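Local coordinates for exopolysaccharide biosynthesis protein (Pantoea stewartii subsp. stewartii DC283, PDB 6TGF), which modifies biofilm glycan, probably as a hydrolase acting on exopolysaccharide, and is built around a bacteriophage tailspike-like parallel beta-helix, at residues 464-469 and 485-490; 419-424 and 446-451; 438-443 and 457-462; 451-456 and 472-477. All blocks are in the same frame, centred on the assembly; numbering follows the deposited sequence.

Contact 1 of 4, residues 464-469 and 485-490. With EDO (1,2-ethanediol), chain C; EDO (1,2-ethanediol), chain D.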
loop_
_atom_site.group_PDB
_atom_site.type_symbol
_atom_site.label_atom_id
_atom_site.label_comp_id
_atom_site.label_asym_id
_atom_site.label_seq_id
_atom_site.Cartn_x
_atom_site.Cartn_y
_atom_site.Cartn_z
ATOM N N LEU B 464 -3.261 5.327 12.949
ATOM C CA LEU B 464 -4.678 5.568 13.332
ATOM C C LEU B 464 -4.727 6.848 14.171
ATOM O O LEU B 464 -3.905 6.979 15.097
ATOM C CB LEU B 464 -5.237 4.367 14.105
ATOM C CG LEU B 464 -6.716 4.458 14.488
ATOM C CD1 LEU B 464 -7.607 4.505 13.255
ATOM C CD2 LEU B 464 -7.119 3.298 15.385
ATOM N N SER B 465 -5.635 7.764 13.827
ATOM C CA SER B 465 -5.888 9.031 14.560
ATOM C C SER B 465 -7.336 9.052 15.053
ATOM O O SER B 465 -8.245 8.982 14.207
ATOM C CB SER B 465 -5.583 10.227 13.699
ATOM O OG SER B 465 -4.206 10.263 13.356
ATOM N N LEU B 466 -7.528 9.109 16.372
ATOM C CA LEU B 466 -8.832 9.395 17.027
ATOM C C LEU B 466 -8.738 10.782 17.673
ATOM O O LEU B 466 -7.864 10.964 18.540
ATOM C CB LEU B 466 -9.132 8.310 18.067
ATOM C CG LEU B 466 -9.085 6.869 17.557
ATOM C CD1 LEU B 466 -9.117 5.886 18.715
ATOM C CD2 LEU B 466 -10.228 6.592 16.594
ATOM N N GLU B 467 -9.575 11.728 17.235
ATOM C CA GLU B 467 -9.586 13.132 17.726
ATOM C C GLU B 467 -11.012 13.524 18.128
ATOM O O GLU B 467 -11.914 13.415 17.281
ATOM C CB GLU B 467 -9.046 14.084 16.656
ATOM C CG GLU B 467 -7.580 13.858 16.322
ATOM C CD GLU B 467 -6.895 15.025 15.628
ATOM O OE1 GLU B 467 -5.647 15.014 15.551
ATOM O OE2 GLU B 467 -7.608 15.941 15.159
ATOM N N ASP B 468 -11.194 13.947 19.383
ATOM C CA ASP B 468 -12.461 14.506 19.926
ATOM C C ASP B 468 -13.590 13.476 19.782
ATOM O O ASP B 468 -14.726 13.882 19.473
ATOM C CB ASP B 468 -12.811 15.830 19.241
ATOM C CG ASP B 468 -13.970 16.569 19.890
ATOM O OD1 ASP B 468 -13.953 16.712 21.129
ATOM O OD2 ASP B 468 -14.885 16.983 19.153
ATOM N N CYS B 469 -13.290 12.196 20.016
ATOM C CA CYS B 469 -14.271 11.078 19.986
ATOM C C CYS B 469 -14.815 10.854 21.400
ATOM O O CYS B 469 -14.002 10.607 22.313
ATOM C CB CYS B 469 -13.644 9.812 19.420
ATOM S SG CYS B 469 -13.362 9.914 17.634
ATOM N N THR B 485 0.031 5.814 16.927
ATOM C CA THR B 485 -1.388 6.061 17.297
ATOM C C THR B 485 -1.499 7.496 17.824
ATOM O O THR B 485 -0.785 7.825 18.791
ATOM C CB THR B 485 -1.901 5.039 18.319
ATOM O OG1 THR B 485 -1.659 3.730 17.801
ATOM C CG2 THR B 485 -3.375 5.201 18.622
ATOM N N ASN B 486 -2.349 8.309 17.193
ATOM C CA ASN B 486 -2.537 9.750 17.506
ATOM C C ASN B 486 -3.896 9.939 18.187
ATOM O O ASN B 486 -4.917 9.912 17.478
ATOM C CB ASN B 486 -2.416 10.610 16.247
ATOM C CG ASN B 486 -2.703 12.075 16.496
ATOM O OD1 ASN B 486 -3.350 12.730 15.684
ATOM N ND2 ASN B 486 -2.230 12.597 17.616
ATOM N N LEU B 487 -3.895 10.121 19.512
ATOM C CA LEU B 487 -5.109 10.365 20.336
ATOM C C LEU B 487 -5.103 11.821 20.820
ATOM O O LEU B 487 -4.165 12.196 21.550
ATOM C CB LEU B 487 -5.120 9.385 21.514
ATOM C CG LEU B 487 -4.851 7.922 21.166
ATOM C CD1 LEU B 487 -4.768 7.075 22.424
ATOM C CD2 LEU B 487 -5.912 7.374 20.223
ATOM N N GLN B 488 -6.106 12.606 20.410
ATOM C CA GLN B 488 -6.293 14.028 20.810
ATOM C C GLN B 488 -7.682 14.198 21.432
ATOM O O GLN B 488 -8.569 13.368 21.145
ATOM C CB GLN B 488 -6.146 14.963 19.605
ATOM C CG GLN B 488 -4.892 14.723 18.773
ATOM C CD GLN B 488 -3.671 15.397 19.350
ATOM O OE1 GLN B 488 -2.807 14.757 19.945
ATOM N NE2 GLN B 488 -3.595 16.706 19.175
ATOM N N SER B 489 -7.845 15.236 22.260
ATOM C CA SER B 489 -9.139 15.731 22.800
ATOM C C SER B 489 -9.896 14.611 23.529
ATOM O O SER B 489 -11.121 14.494 23.323
ATOM C CB SER B 489 -9.973 16.332 21.697
ATOM O OG SER B 489 -9.169 17.072 20.791
ATOM N N GLY B 490 -9.192 13.817 24.343
ATOM C CA GLY B 490 -9.792 12.818 25.250
ATOM C C GLY B 490 -10.224 11.542 24.542
ATOM O O GLY B 490 -10.884 10.712 25.196
HETATM C C1 EDO C . -5.085 12.694 24.922
HETATM O O1 EDO C . -6.216 11.858 24.782
HETATM C C2 EDO C . -5.427 14.139 24.940
HETATM O O2 EDO C . -6.367 14.487 25.940
HETATM C C1 EDO D . 1.048 10.794 20.000
HETATM O O1 EDO D . 0.390 11.523 18.982
HETATM C C2 EDO D . 0.482 11.036 21.352
HETATM O O2 EDO D . -0.885 10.689 21.464
HETATM O O HOH W 1 -1.827 3.766 14.844
HETATM O O HOH W 2 -13.143 12.762 23.806
HETATM O O HOH W 3 -13.309 9.086 24.437
#
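The carboxylate of Glu467 and the carboxamide of Asn486 meet oxygen to oxygen, OE1 of Glu467 lying 3.2 Å from OD1 of Asn486 with the two planes turned 76° apart. Both atoms are acceptors, so no hydrogen bond joins them. Asn486 uses its other branch: chi1 176° sets CG anti to the backbone N, the amide is turned with ND2 away from Glu467, and ND2 donates to O1 of the chain D ethanediol (3.1 Å) and, weakly, to OE1 of Gln488. The Gln488 side chain runs beside that of Glu467 and points the same way. Here carbon does the touching, Gln488 CG coming within 3.3 Å of Glu467 OE1 while its CB lies against Glu467 CG. Long side chains suit this face, since their carbon stems pack against each other. Glu467 OE2 lies close to Glu446 OE1, like charge to like.

On the other face Leu466 and Leu487 stand side by side, CD1 of Leu466 being 3.8 Å from CD2 of Leu487. Between the faces, backbone bonds alternate in direction: Asn486 N to Leu464 O, Leu466 N to Asn486 O, Gln488 N to Leu466 O. In the last, Asp468 N to Gln488 O (3.2 Å), the donor stands 49° out of the carbonyl plane, where Asp468 and Ser489 both take positive phi and the strands end together.

Strand 464-467 is flanked on its other edge by strand 443-446. Leu466 reaches Pro451, Leu473 and Ile493 inside the coil, Asp468 OD2 accepts from His447 ND1, and Ser465 and Asn486 pack on Gln437 of the second subunit.

Contact 2 of 4, residues 419-424 and 446-451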
loop_
_atom_site.group_PDB
_atom_site.type_symbol
_atom_site.label_atom_id
_atom_site.label_comp_id
_atom_site.label_asym_id
_atom_site.label_seq_id
_atom_site.Cartn_x
_atom_site.Cartn_y
_atom_site.Cartn_z
ATOM N N PHE B 419 -8.644 6.064 5.221
ATOM C CA PHE B 419 -10.065 6.398 5.500
ATOM C C PHE B 419 -10.153 7.601 6.445
ATOM O O PHE B 419 -9.168 7.917 7.138
ATOM C CB PHE B 419 -10.819 5.183 6.048
ATOM C CG PHE B 419 -10.309 4.618 7.351
ATOM C CD1 PHE B 419 -9.360 3.610 7.364
ATOM C CD2 PHE B 419 -10.803 5.067 8.566
ATOM C CE1 PHE B 419 -8.899 3.081 8.560
ATOM C CE2 PHE B 419 -10.343 4.536 9.762
ATOM C CZ PHE B 419 -9.392 3.542 9.758
ATOM N N ASN B 420 -11.319 8.254 6.452
ATOM C CA ASN B 420 -11.613 9.450 7.283
ATOM C C ASN B 420 -13.107 9.456 7.631
ATOM O O ASN B 420 -13.925 9.636 6.709
ATOM C CB ASN B 420 -11.160 10.732 6.580
ATOM C CG ASN B 420 -11.437 11.980 7.389
ATOM O OD1 ASN B 420 -12.519 12.552 7.297
ATOM N ND2 ASN B 420 -10.467 12.418 8.174
ATOM N N ALA B 421 -13.440 9.252 8.911
ATOM C CA ALA B 421 -14.815 9.302 9.462
ATOM C C ALA B 421 -14.989 10.594 10.267
ATOM O O ALA B 421 -14.210 10.799 11.220
ATOM C CB ALA B 421 -15.078 8.081 10.307
ATOM N N GLN B 422 -15.966 11.428 9.891
ATOM C CA GLN B 422 -16.236 12.756 10.509
ATOM C C GLN B 422 -17.675 12.809 11.038
ATOM O O GLN B 422 -18.595 12.431 10.286
ATOM C CB GLN B 422 -16.034 13.881 9.492
ATOM C CG GLN B 422 -14.607 14.006 8.979
ATOM C CD GLN B 422 -13.649 14.596 9.986
ATOM O OE1 GLN B 422 -13.983 15.513 10.737
ATOM N NE2 GLN B 422 -12.431 14.080 9.995
ATOM N N HIS B 423 -17.844 13.265 12.284
ATOM C CA HIS B 423 -19.134 13.691 12.896
ATOM C C HIS B 423 -20.187 12.577 12.814
ATOM O O HIS B 423 -21.374 12.908 12.625
ATOM C CB HIS B 423 -19.613 14.996 12.243
ATOM C CG HIS B 423 -18.719 16.158 12.517
ATOM N ND1 HIS B 423 -18.629 16.740 13.766
ATOM C CD2 HIS B 423 -17.875 16.845 11.716
ATOM C CE1 HIS B 423 -17.768 17.736 13.723
ATOM N NE2 HIS B 423 -17.293 17.822 12.475
ATOM N N CYS B 424 -19.777 11.315 12.979
ATOM C CA CYS B 424 -20.675 10.127 12.997
ATOM C C CYS B 424 -21.172 9.889 14.427
ATOM O O CYS B 424 -20.324 9.716 15.322
ATOM C CB CYS B 424 -19.967 8.889 12.459
ATOM S SG CYS B 424 -19.535 9.027 10.706
ATOM N N GLU B 446 -12.674 11.427 13.541
ATOM C CA GLU B 446 -12.751 12.740 14.235
ATOM C C GLU B 446 -14.213 13.059 14.562
ATOM O O GLU B 446 -15.067 12.896 13.672
ATOM C CB GLU B 446 -12.144 13.841 13.364
ATOM C CG GLU B 446 -10.852 13.435 12.680
ATOM C CD GLU B 446 -10.073 14.598 12.093
ATOM O OE1 GLU B 446 -9.591 15.437 12.881
ATOM O OE2 GLU B 446 -9.961 14.670 10.852
ATOM N N HIS B 447 -14.476 13.493 15.799
ATOM C CA HIS B 447 -15.788 14.011 16.276
ATOM C C HIS B 447 -16.877 12.936 16.133
ATOM O O HIS B 447 -18.055 13.314 15.995
ATOM C CB HIS B 447 -16.141 15.305 15.528
ATOM C CG HIS B 447 -14.970 16.198 15.279
ATOM N ND1 HIS B 447 -14.362 16.923 16.287
ATOM C CD2 HIS B 447 -14.288 16.481 14.147
ATOM C CE1 HIS B 447 -13.361 17.616 15.785
ATOM N NE2 HIS B 447 -13.294 17.364 14.473
ATOM N N CYS B 448 -16.498 11.653 16.183
ATOM C CA CYS B 448 -17.414 10.483 16.099
ATOM C C CYS B 448 -17.636 9.918 17.506
ATOM O O CYS B 448 -16.635 9.680 18.206
ATOM C CB CYS B 448 -16.855 9.400 15.183
ATOM S SG CYS B 448 -16.642 9.932 13.464
ATOM N N ASP B 449 -18.897 9.713 17.898
ATOM C CA ASP B 449 -19.288 9.285 19.269
ATOM C C ASP B 449 -18.683 7.913 19.583
ATOM O O ASP B 449 -18.170 7.744 20.704
ATOM C CB ASP B 449 -20.809 9.257 19.444
ATOM C CG ASP B 449 -21.413 10.603 19.807
ATOM O OD1 ASP B 449 -20.695 11.620 19.705
ATOM O OD2 ASP B 449 -22.602 10.623 20.184
ATOM N N ASN B 450 -18.743 6.980 18.628
ATOM C CA ASN B 450 -18.333 5.562 18.812
ATOM C C ASN B 450 -17.402 5.149 17.674
ATOM O O ASN B 450 -17.861 4.642 16.652
ATOM C CB ASN B 450 -19.554 4.644 18.906
ATOM C CG ASN B 450 -20.441 4.979 20.086
ATOM O OD1 ASN B 450 -20.042 4.811 21.235
ATOM N ND2 ASN B 450 -21.644 5.458 19.813
ATOM N N PRO B 451 -16.074 5.376 17.808
ATOM C CA PRO B 451 -15.088 4.797 16.892
ATOM C C PRO B 451 -15.371 3.319 16.586
ATOM O O PRO B 451 -15.087 2.889 15.483
ATOM C CB PRO B 451 -13.773 4.976 17.660
ATOM C CG PRO B 451 -13.987 6.258 18.438
ATOM C CD PRO B 451 -15.451 6.233 18.830
HETATM O O HOH W 4 -19.997 7.113 15.938
#
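Gln422 NE2 donates to Glu446 OE2 at 2.7 Å, reaching the oxygen from above the carboxylate plane, and also to Asn420 OD1 at 3.1 Å. Both acceptors lie close to the Gln422 amide plane, so its rotation is well defined. A bend at chi2 (-74°) carries CD of Gln422 over toward Glu446. The Gln422 oxygen OE1 sits at the edge of the His447 ring, 3.6 Å from CD2.

Backbone bonds run from Glu446 N to Ala421 O, from His423 N to Glu446 O and from Asp449 N to Cys424 O. Where the strands end, a sulphur joins in: Cys424 N donates to Cys448 SG (3.5 Å).

Further out, the imidazoles of His423 and His447 are nearly parallel (11°) but displaced, scarcely overlapping, centroids 4.7 Å apart, and it is His447 CB that covers a face of the His423 ring. His447 ND1 is engaged by Asp468 OD2. Cys424 CB packs on Cys448 SG at 3.6 Å, a small buried sulphur that both packs and accepts an N-H.

Like residues thus repeat at equivalent places, His over His and Cys over Cys, each histidine with positive phi at the turn: the side-chain ladder of successive coils in a parallel beta-helix.

Contact 3 of 4, residues 438-443 and 457-462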
loop_
_atom_site.group_PDB
_atom_site.type_symbol
_atom_site.label_atom_id
_atom_site.label_comp_id
_atom_site.label_asym_id
_atom_site.label_seq_id
_atom_site.Cartn_x
_atom_site.Cartn_y
_atom_site.Cartn_z
ATOM N N SER B 438 -5.844 -9.079 10.620
ATOM C CA SER B 438 -6.440 -7.829 10.077
ATOM C C SER B 438 -5.479 -6.643 10.243
ATOM O O SER B 438 -4.575 -6.731 11.100
ATOM C CB SER B 438 -7.771 -7.569 10.724
ATOM O OG SER B 438 -8.703 -8.575 10.357
ATOM N N LEU B 439 -5.669 -5.583 9.445
ATOM C CA LEU B 439 -4.768 -4.397 9.382
ATOM C C LEU B 439 -5.576 -3.096 9.268
ATOM O O LEU B 439 -6.599 -3.083 8.553
ATOM C CB LEU B 439 -3.827 -4.533 8.180
ATOM C CG LEU B 439 -2.863 -5.719 8.214
ATOM C CD1 LEU B 439 -3.443 -6.916 7.476
ATOM C CD2 LEU B 439 -1.516 -5.340 7.618
ATOM N N ILE B 440 -5.103 -2.042 9.941
ATOM C CA ILE B 440 -5.530 -0.622 9.751
ATOM C C ILE B 440 -4.290 0.189 9.356
ATOM O O ILE B 440 -3.285 0.119 10.091
ATOM C CB ILE B 440 -6.202 -0.069 11.024
ATOM C CG1 ILE B 440 -7.586 -0.686 11.239
ATOM C CG2 ILE B 440 -6.262 1.453 10.991
ATOM C CD1 ILE B 440 -8.188 -0.416 12.602
ATOM N N HIS B 441 -4.357 0.923 8.242
ATOM C CA HIS B 441 -3.247 1.760 7.713
ATOM C C HIS B 441 -3.750 3.176 7.410
ATOM O O HIS B 441 -4.538 3.332 6.459
ATOM C CB HIS B 441 -2.620 1.114 6.471
ATOM C CG HIS B 441 -1.519 1.924 5.872
ATOM N ND1 HIS B 441 -0.214 1.847 6.324
ATOM C CD2 HIS B 441 -1.522 2.836 4.875
ATOM C CE1 HIS B 441 0.540 2.670 5.623
ATOM N NE2 HIS B 441 -0.239 3.288 4.729
ATOM N N ASN B 442 -3.294 4.163 8.187
ATOM C CA ASN B 442 -3.445 5.612 7.891
ATOM C C ASN B 442 -4.936 5.970 7.848
ATOM O O ASN B 442 -5.453 6.217 6.742
ATOM C CB ASN B 442 -2.718 5.983 6.593
ATOM C CG ASN B 442 -2.571 7.476 6.393
ATOM O OD1 ASN B 442 -2.973 8.269 7.242
ATOM N ND2 ASN B 442 -1.988 7.870 5.272
ATOM N N GLY B 443 -5.588 5.995 9.014
ATOM C CA GLY B 443 -7.027 6.291 9.158
ATOM C C GLY B 443 -7.285 7.356 10.209
ATOM O O GLY B 443 -6.581 7.357 11.236
ATOM N N GLY B 457 -10.000 -9.273 18.628
ATOM C CA GLY B 457 -9.429 -9.215 17.269
ATOM C C GLY B 457 -7.933 -9.473 17.261
ATOM O O GLY B 457 -7.373 -9.799 18.329
ATOM N N GLN B 458 -7.322 -9.348 16.079
ATOM C CA GLN B 458 -5.853 -9.389 15.849
ATOM C C GLN B 458 -5.527 -8.370 14.753
ATOM O O GLN B 458 -5.786 -8.672 13.569
ATOM C CB GLN B 458 -5.408 -10.800 15.462
ATOM C CG GLN B 458 -3.903 -10.946 15.284
ATOM C CD GLN B 458 -3.521 -12.292 14.718
ATOM O OE1 GLN B 458 -4.091 -12.760 13.734
ATOM N NE2 GLN B 458 -2.541 -12.927 15.339
ATOM N N TRP B 459 -4.998 -7.205 15.144
ATOM C CA TRP B 459 -4.860 -6.011 14.270
ATOM C C TRP B 459 -3.416 -5.501 14.275
ATOM O O TRP B 459 -2.845 -5.350 15.372
ATOM C CB TRP B 459 -5.819 -4.905 14.723
ATOM C CG TRP B 459 -7.271 -5.225 14.539
ATOM C CD1 TRP B 459 -8.097 -5.845 15.430
ATOM C CD2 TRP B 459 -8.082 -4.912 13.392
ATOM N NE1 TRP B 459 -9.362 -5.947 14.915
ATOM C CE2 TRP B 459 -9.384 -5.382 13.666
ATOM C CE3 TRP B 459 -7.836 -4.285 12.164
ATOM C CZ2 TRP B 459 -10.431 -5.242 12.756
ATOM C CZ3 TRP B 459 -8.872 -4.150 11.265
ATOM C CH2 TRP B 459 -10.151 -4.624 11.559
ATOM N N ILE B 460 -2.858 -5.260 13.083
ATOM C CA ILE B 460 -1.770 -4.264 12.856
ATOM C C ILE B 460 -2.457 -2.911 12.646
ATOM O O ILE B 460 -3.346 -2.837 11.777
ATOM C CB ILE B 460 -0.865 -4.645 11.665
ATOM C CG1 ILE B 460 -0.055 -5.913 11.948
ATOM C CG2 ILE B 460 0.039 -3.478 11.285
ATOM C CD1 ILE B 460 0.701 -6.450 10.748
ATOM N N ILE B 461 -2.080 -1.895 13.425
ATOM C CA ILE B 461 -2.669 -0.523 13.352
ATOM C C ILE B 461 -1.529 0.494 13.224
ATOM O O ILE B 461 -0.915 0.829 14.253
ATOM C CB ILE B 461 -3.578 -0.244 14.567
ATOM C CG1 ILE B 461 -4.608 -1.362 14.762
ATOM C CG2 ILE B 461 -4.234 1.125 14.436
ATOM C CD1 ILE B 461 -5.564 -1.151 15.919
ATOM N N ASP B 462 -1.257 0.948 11.996
ATOM C CA ASP B 462 -0.293 2.037 11.685
ATOM C C ASP B 462 -1.067 3.323 11.384
ATOM O O ASP B 462 -1.988 3.272 10.544
ATOM C CB ASP B 462 0.595 1.690 10.488
ATOM C CG ASP B 462 1.587 0.573 10.746
ATOM O OD1 ASP B 462 1.999 0.399 11.914
ATOM O OD2 ASP B 462 1.946 -0.115 9.771
HETATM O O HOH W 5 0.837 -0.657 7.417
#
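Ser438 presses its CB onto the indole of Trp459, 3.6 Å from the centroid of the six-membered ring and 11° off its normal, a CH-pi contact. Serine is small enough for the broad ring face to lie directly over its CB. The next bump on that face is Ile440: its CG1 approaches Trp459 CZ3 at 3.7 Å from an oblique direction, while its other branch, anti to the backbone N, sets CG2 4.0 Å from CG2 of Ile461. Gly457, with no side chain, puts nothing in the way of the indole nitrogen.

These are neighbouring coils of the parallel beta-helix, stacked in register by five backbone bonds from Ser438 N to Gln458 O through Asn442 N to Asp462 O. Trp459, Ile440 and Ile461 fill the inside, meeting Ile454 and Phe419.

The opposite face belongs to the trimer. Leu439 and Ile460 lie alongside, CD2 of Leu439 4.0 Å from CD1 of Ile460, and Leu439 packs on His441 of the third subunit. One water spans His441 ND1 (2.9 Å) and Asp462 OD2 (2.7 Å). Asp462 OD1 takes salt bridges from Arg483 of its own chain and of the third subunit, and His441 NE2 bonds to Glu415 of the second subunit.

Contact 4 of 4, residues 451-456 and 472-477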
loop_
_atom_site.group_PDB
_atom_site.type_symbol
_atom_site.label_atom_id
_atom_site.label_comp_id
_atom_site.label_asym_id
_atom_site.label_seq_id
_atom_site.Cartn_x
_atom_site.Cartn_y
_atom_site.Cartn_z
ATOM N N PRO B 451 -16.074 5.376 17.808
ATOM C CA PRO B 451 -15.088 4.797 16.892
ATOM C C PRO B 451 -15.371 3.319 16.586
ATOM O O PRO B 451 -15.087 2.889 15.483
ATOM C CB PRO B 451 -13.773 4.976 17.660
ATOM C CG PRO B 451 -13.987 6.258 18.438
ATOM C CD PRO B 451 -15.451 6.233 18.830
ATOM N N GLY B 452 -15.909 2.591 17.571
ATOM C CA GLY B 452 -16.591 1.299 17.370
ATOM C C GLY B 452 -15.952 0.166 18.154
ATOM O O GLY B 452 -15.375 0.431 19.232
ATOM N N ASP B 453 -16.061 -1.057 17.624
ATOM C CA ASP B 453 -15.701 -2.323 18.314
ATOM C C ASP B 453 -14.753 -3.137 17.426
ATOM O O ASP B 453 -15.183 -3.556 16.335
ATOM C CB ASP B 453 -16.961 -3.121 18.658
ATOM C CG ASP B 453 -16.690 -4.406 19.419
ATOM O OD1 ASP B 453 -15.672 -4.459 20.134
ATOM O OD2 ASP B 453 -17.500 -5.344 19.287
ATOM N N ILE B 454 -13.514 -3.343 17.885
ATOM C CA ILE B 454 -12.525 -4.284 17.279
ATOM C C ILE B 454 -12.049 -5.256 18.368
ATOM O O ILE B 454 -10.888 -5.701 18.305
ATOM C CB ILE B 454 -11.361 -3.519 16.611
ATOM C CG1 ILE B 454 -10.563 -2.675 17.609
ATOM C CG2 ILE B 454 -11.876 -2.677 15.453
ATOM C CD1 ILE B 454 -9.176 -2.311 17.131
ATOM N N SER B 455 -12.933 -5.585 19.317
ATOM C CA SER B 455 -12.660 -6.485 20.470
ATOM C C SER B 455 -12.410 -7.913 19.972
ATOM O O SER B 455 -12.906 -8.257 18.879
ATOM C CB SER B 455 -13.792 -6.445 21.467
ATOM O OG SER B 455 -15.019 -6.818 20.857
ATOM N N ASN B 456 -11.654 -8.701 20.744
ATOM C CA ASN B 456 -11.361 -10.138 20.483
ATOM C C ASN B 456 -10.715 -10.300 19.099
ATOM O O ASN B 456 -10.866 -11.384 18.500
ATOM C CB ASN B 456 -12.627 -10.990 20.617
ATOM C CG ASN B 456 -13.051 -11.189 22.056
ATOM O OD1 ASN B 456 -12.266 -11.662 22.874
ATOM N ND2 ASN B 456 -14.289 -10.847 22.371
ATOM N N PRO B 472 -14.275 5.634 23.812
ATOM C CA PRO B 472 -13.098 4.945 23.288
ATOM C C PRO B 472 -13.450 3.949 22.175
ATOM O O PRO B 472 -14.574 3.478 22.140
ATOM C CB PRO B 472 -12.545 4.198 24.510
ATOM C CG PRO B 472 -13.764 3.956 25.375
ATOM C CD PRO B 472 -14.641 5.172 25.161
ATOM N N LEU B 473 -12.487 3.670 21.294
ATOM C CA LEU B 473 -12.508 2.479 20.406
ATOM C C LEU B 473 -12.433 1.243 21.310
ATOM O O LEU B 473 -11.424 1.107 22.032
ATOM C CB LEU B 473 -11.330 2.544 19.426
ATOM C CG LEU B 473 -11.116 1.307 18.552
ATOM C CD1 LEU B 473 -12.307 1.066 17.637
ATOM C CD2 LEU B 473 -9.839 1.436 17.736
ATOM N N ILE B 474 -13.476 0.410 21.308
ATOM C CA ILE B 474 -13.561 -0.814 22.159
ATOM C C ILE B 474 -12.685 -1.899 21.522
ATOM O O ILE B 474 -13.013 -2.343 20.406
ATOM C CB ILE B 474 -15.023 -1.274 22.337
ATOM C CG1 ILE B 474 -15.914 -0.170 22.921
ATOM C CG2 ILE B 474 -15.089 -2.548 23.168
ATOM C CD1 ILE B 474 -15.543 0.265 24.322
ATOM N N ALA B 475 -11.607 -2.292 22.207
ATOM C CA ALA B 475 -10.627 -3.309 21.754
ATOM C C ALA B 475 -10.379 -4.326 22.876
ATOM O O ALA B 475 -9.207 -4.691 23.095
ATOM C CB ALA B 475 -9.352 -2.623 21.325
ATOM N N TRP B 476 -11.450 -4.778 23.542
ATOM C CA TRP B 476 -11.393 -5.733 24.683
ATOM C C TRP B 476 -10.817 -7.071 24.204
ATOM O O TRP B 476 -11.317 -7.593 23.189
ATOM C CB TRP B 476 -12.776 -5.929 25.319
ATOM C CG TRP B 476 -13.392 -4.691 25.896
ATOM C CD1 TRP B 476 -12.746 -3.584 26.365
ATOM C CD2 TRP B 476 -14.796 -4.450 26.099
ATOM N NE1 TRP B 476 -13.652 -2.665 26.825
ATOM C CE2 TRP B 476 -14.916 -3.169 26.678
ATOM C CE3 TRP B 476 -15.960 -5.184 25.842
ATOM C CZ2 TRP B 476 -16.153 -2.611 27.002
ATOM C CZ3 TRP B 476 -17.182 -4.633 26.162
ATOM C CH2 TRP B 476 -17.274 -3.362 26.734
ATOM N N HIS B 477 -9.796 -7.585 24.900
ATOM C CA HIS B 477 -9.109 -8.875 24.610
ATOM C C HIS B 477 -8.508 -8.867 23.198
ATOM O O HIS B 477 -8.206 -9.963 22.688
ATOM C CB HIS B 477 -10.078 -10.059 24.772
ATOM C CG HIS B 477 -10.706 -10.160 26.121
ATOM N ND1 HIS B 477 -9.996 -10.540 27.243
ATOM C CD2 HIS B 477 -11.976 -9.952 26.528
ATOM C CE1 HIS B 477 -10.801 -10.547 28.286
ATOM N NE2 HIS B 477 -12.022 -10.192 27.875
#
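Leu473 reaches across to Pro451, Gly452 and Ile454. Its CB rests 3.9 Å from Pro451 CB, apolar carbon against a rigid ring. With CG anti to the backbone N (chi1 173°), the chain then swings over the neighbouring strand, and CG comes to 4.1 Å from Ile454 CG1. There it forks: CD1 touches Gly452 O at 3.5 Å, and CD2 meets Ile454 CD1 at 3.9 Å, the two side chains crossing at about a right angle. Ile454 CG1 also packs on Ala475 CB, whose small size suits this buried spot. At the backbone angles of Gly452 (phi 122°) a side chain would be jammed against the carbonyl O of Pro451, which glycine avoids.

Three backbone bonds tie the segments: Ile474 N to Gly452 O, Ile454 N to Ile474 O, and Asn456 N to Trp476 O. Asp453 forms an Asx turn, its OD1 accepting Ser455 N (3.1 Å) from above the carboxylate plane and Ser455 OG (2.6 Å) on the syn lone pair. Beside it Ile474 CG2 sits over the centre of the Trp476 ring. At the far end Asn456 OD1 lies 3.3 Å from His477 CB, amide and imidazole planes only 6° apart, and accepts from Trp502 N.

The chemistry therefore divides: apolar carbons meet on the inside of the coil, while Asp453 OD1, accepting two bonds from Ser455, would be expected to steady the chain where regular strand pairing ends.

All four contacts stack successive coils of one beta-helix. Contacts 1 and 3 both use strand 458-467, at opposite ends, with centres about 15 Å apart, and both reach the second subunit. Contacts 1 and 2 are the nearest pair, centres about 10 Å apart, joined by Glu467 O and His447 N (3.0 Å). Contact 4 belongs to another wall of the coil and shares Pro451 with contact 2; it faces contact 3 across the interior, about 12 Å between centres, through Trp459 NE1 and Ile454 CB (3.6 Å). Ethanediol molecules, probably from the crystallisation liquor, lie at contact 1 and near Glu446 and Gln458.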